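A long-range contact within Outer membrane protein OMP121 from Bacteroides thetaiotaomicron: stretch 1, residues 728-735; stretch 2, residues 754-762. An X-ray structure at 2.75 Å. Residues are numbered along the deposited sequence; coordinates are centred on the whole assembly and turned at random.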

# COMPACT_ATOMS: atom_id res chain seq x y z
N TRP B 728 -16.26 40.86 -17.38
CA TRP B 728 -17.61 40.30 -17.50
C TRP B 728 -17.49 38.84 -17.94
O TRP B 728 -17.03 38.56 -19.05
CB TRP B 728 -18.45 41.11 -18.48
CG TRP B 728 -19.09 42.34 -17.92
CD1 TRP B 728 -20.32 42.44 -17.32
CD2 TRP B 728 -18.56 43.67 -17.94
NE1 TRP B 728 -20.57 43.74 -16.96
CE2 TRP B 728 -19.50 44.51 -17.33
CE3 TRP B 728 -17.36 44.22 -18.40
CZ2 TRP B 728 -19.28 45.87 -17.17
CZ3 TRP B 728 -17.15 45.56 -18.25
CH2 TRP B 728 -18.10 46.37 -17.64
N SER B 729 -17.92 37.93 -17.08
CA SER B 729 -17.85 36.50 -17.32
C SER B 729 -19.21 35.97 -17.73
O SER B 729 -20.21 36.29 -17.10
CB SER B 729 -17.39 35.76 -16.07
OG SER B 729 -17.26 34.38 -16.31
N LYS B 730 -19.25 35.16 -18.78
CA LYS B 730 -20.52 34.54 -19.14
C LYS B 730 -20.28 33.28 -19.95
O LYS B 730 -19.85 33.37 -21.10
CB LYS B 730 -21.39 35.52 -19.91
CG LYS B 730 -22.78 35.01 -20.23
CD LYS B 730 -23.50 35.95 -21.18
CE LYS B 730 -25.01 35.90 -21.01
NZ LYS B 730 -25.72 36.49 -22.15
N VAL B 731 -20.56 32.13 -19.35
CA VAL B 731 -20.83 30.93 -20.13
C VAL B 731 -21.94 31.26 -21.10
O VAL B 731 -22.94 31.85 -20.70
CB VAL B 731 -21.23 29.77 -19.21
CG1 VAL B 731 -21.34 28.48 -19.99
CG2 VAL B 731 -20.26 29.64 -18.08
N ILE B 732 -21.77 30.94 -22.37
CA ILE B 732 -22.78 31.30 -23.36
C ILE B 732 -23.76 30.16 -23.61
O ILE B 732 -24.97 30.36 -23.61
CB ILE B 732 -22.12 31.78 -24.67
CG1 ILE B 732 -21.71 33.24 -24.52
CG2 ILE B 732 -23.07 31.65 -25.82
CD1 ILE B 732 -21.39 33.91 -25.82
N SER B 733 -23.25 28.95 -23.81
CA SER B 733 -24.13 27.79 -23.90
C SER B 733 -23.38 26.57 -23.40
O SER B 733 -22.17 26.47 -23.53
CB SER B 733 -24.61 27.56 -25.33
OG SER B 733 -23.52 27.36 -26.20
N LEU B 734 -24.13 25.67 -22.78
CA LEU B 734 -23.68 24.34 -22.48
C LEU B 734 -24.60 23.38 -23.20
O LEU B 734 -25.83 23.55 -23.13
CB LEU B 734 -23.70 24.07 -20.98
CG LEU B 734 -22.57 24.75 -20.21
CD1 LEU B 734 -22.78 24.57 -18.76
CD2 LEU B 734 -21.24 24.16 -20.61
N PRO B 735 -24.08 22.38 -23.93
CA PRO B 735 -24.92 21.52 -24.77
C PRO B 735 -26.28 21.16 -24.20
O PRO B 735 -26.38 20.52 -23.14
CB PRO B 735 -24.03 20.29 -24.95
CG PRO B 735 -22.69 20.85 -25.00
CD PRO B 735 -22.67 22.01 -24.04
N TYR B 754 -21.83 25.97 -9.77
CA TYR B 754 -22.19 25.37 -11.05
C TYR B 754 -21.57 26.15 -12.19
O TYR B 754 -20.88 27.14 -12.00
CB TYR B 754 -23.71 25.31 -11.20
CG TYR B 754 -24.35 24.34 -10.26
CD1 TYR B 754 -24.37 22.98 -10.55
CD2 TYR B 754 -24.89 24.76 -9.05
CE1 TYR B 754 -24.93 22.08 -9.69
CE2 TYR B 754 -25.46 23.86 -8.19
CZ TYR B 754 -25.47 22.52 -8.51
OH TYR B 754 -26.03 21.60 -7.66
N ALA B 755 -21.82 25.66 -13.40
CA ALA B 755 -21.68 26.43 -14.63
C ALA B 755 -22.99 26.28 -15.38
O ALA B 755 -23.31 25.18 -15.84
CB ALA B 755 -20.50 25.96 -15.47
N ILE B 756 -23.75 27.35 -15.48
CA ILE B 756 -25.09 27.34 -16.03
C ILE B 756 -25.12 28.19 -17.28
O ILE B 756 -24.35 29.14 -17.40
CB ILE B 756 -26.09 27.83 -14.98
CG1 ILE B 756 -25.78 27.18 -13.64
CG2 ILE B 756 -27.48 27.51 -15.37
CD1 ILE B 756 -26.76 27.54 -12.57
N THR B 757 -26.02 27.87 -18.20
CA THR B 757 -25.88 28.32 -19.58
C THR B 757 -25.80 29.83 -19.70
O THR B 757 -24.79 30.36 -20.16
CB THR B 757 -27.02 27.78 -20.45
OG1 THR B 757 -26.78 26.40 -20.74
CG2 THR B 757 -27.10 28.51 -21.75
N GLY B 758 -26.83 30.55 -19.30
CA GLY B 758 -26.78 31.98 -19.58
C GLY B 758 -26.28 32.82 -18.43
O GLY B 758 -26.75 33.94 -18.22
N MET B 759 -25.33 32.31 -17.66
CA MET B 759 -24.91 32.88 -16.39
C MET B 759 -23.39 32.89 -16.30
O MET B 759 -22.71 32.21 -17.07
CB MET B 759 -25.51 32.07 -15.23
CG MET B 759 -26.98 31.75 -15.38
SD MET B 759 -27.75 31.52 -13.79
CE MET B 759 -27.38 33.07 -13.02
N PRO B 760 -22.83 33.65 -15.37
CA PRO B 760 -21.38 33.70 -15.25
C PRO B 760 -20.82 32.38 -14.77
O PRO B 760 -21.53 31.53 -14.23
CB PRO B 760 -21.14 34.81 -14.22
CG PRO B 760 -22.35 35.59 -14.18
CD PRO B 760 -23.47 34.63 -14.47
N VAL B 761 -19.52 32.21 -14.97
CA VAL B 761 -18.86 31.02 -14.46
C VAL B 761 -18.92 31.02 -12.94
O VAL B 761 -18.64 32.03 -12.30
CB VAL B 761 -17.41 30.97 -14.94
CG1 VAL B 761 -16.64 30.08 -14.04
CG2 VAL B 761 -17.35 30.44 -16.33
N GLY B 762 -19.32 29.89 -12.37
CA GLY B 762 -19.27 29.74 -10.94
C GLY B 762 -20.50 30.20 -10.20
O GLY B 762 -20.38 30.84 -9.16

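Two segments of a chain can pack closely without the regular ladder of a β-sheet, provided that a few residues fill the gaps between backbones that meet only in places. The contact between residues 728-735 and 754-762 of OMP121 is a good example. The segments run antiparallel, with the CA of Lys730 4.1 Å from that of Pro760 and, further along, the CA of Ser733 4.7 Å from that of Thr757. Between these points the CA atoms of Ile732 and Gly758 lie 5.5 Å apart. Together the two segments bury 504 Å², and Thr757 and Val731 contribute the largest shares.

Thr757 meets the loop that follows the first strand. Its CB points sideways, yet both branches find partners: the methyl CG2 lies 3.7 Å from Ser733 CA and 3.4 Å from Ile732 O, while OG1 accepts a weak hydrogen bond from Leu734 N at 3.4 Å. A β-branched hydroxyl residue can thus offer a methyl and a polar group to the same stretch of backbone. Less comfortable is the approach of its carbonyl to that of Val731, whose O lies 2.4 Å from Thr757 O. Two acceptors cannot bond to each other, and so short a separation is repulsive; at 2.75 Å resolution it may partly reflect the precision of the model.

Val731, buried and with CB directed toward the second segment, supplies the apolar counterpart. Its CG2 packs 3.5 Å from CG2 of Val761, and its CB stands 3.7 Å from Ile756 O, so one compact side chain spans the space between two parts of the opposing segment. Its backbone also takes part: Val731 N donates to Met759 O at 3.1 Å, but the N-H...O angle of 122° makes this a weak bond. The CA-to-CB bond of Met759 points away from the first segment, and the link is made by its carbonyl.

Leu734 and Ser729 extend the contact to either side of Val731. Leu734 reaches toward Ala755, with 4.2 Å between its CD1 and Ala755 CB; the same CD1 comes within 3.0 Å of Ala755 O, a tight approach. Ser729 OG accepts a weak, nearly straight hydrogen bond from Val761 N at 3.4 Å, a side chain standing in for a backbone acceptor. Nearby, Pro760 has no amide hydrogen to donate; its CA makes a bent CA-H...O contact with Ser729 O, 3.4 Å from Pro760 CA to that oxygen. Shape and apolar packing therefore accompany a sparse set of weak polar links.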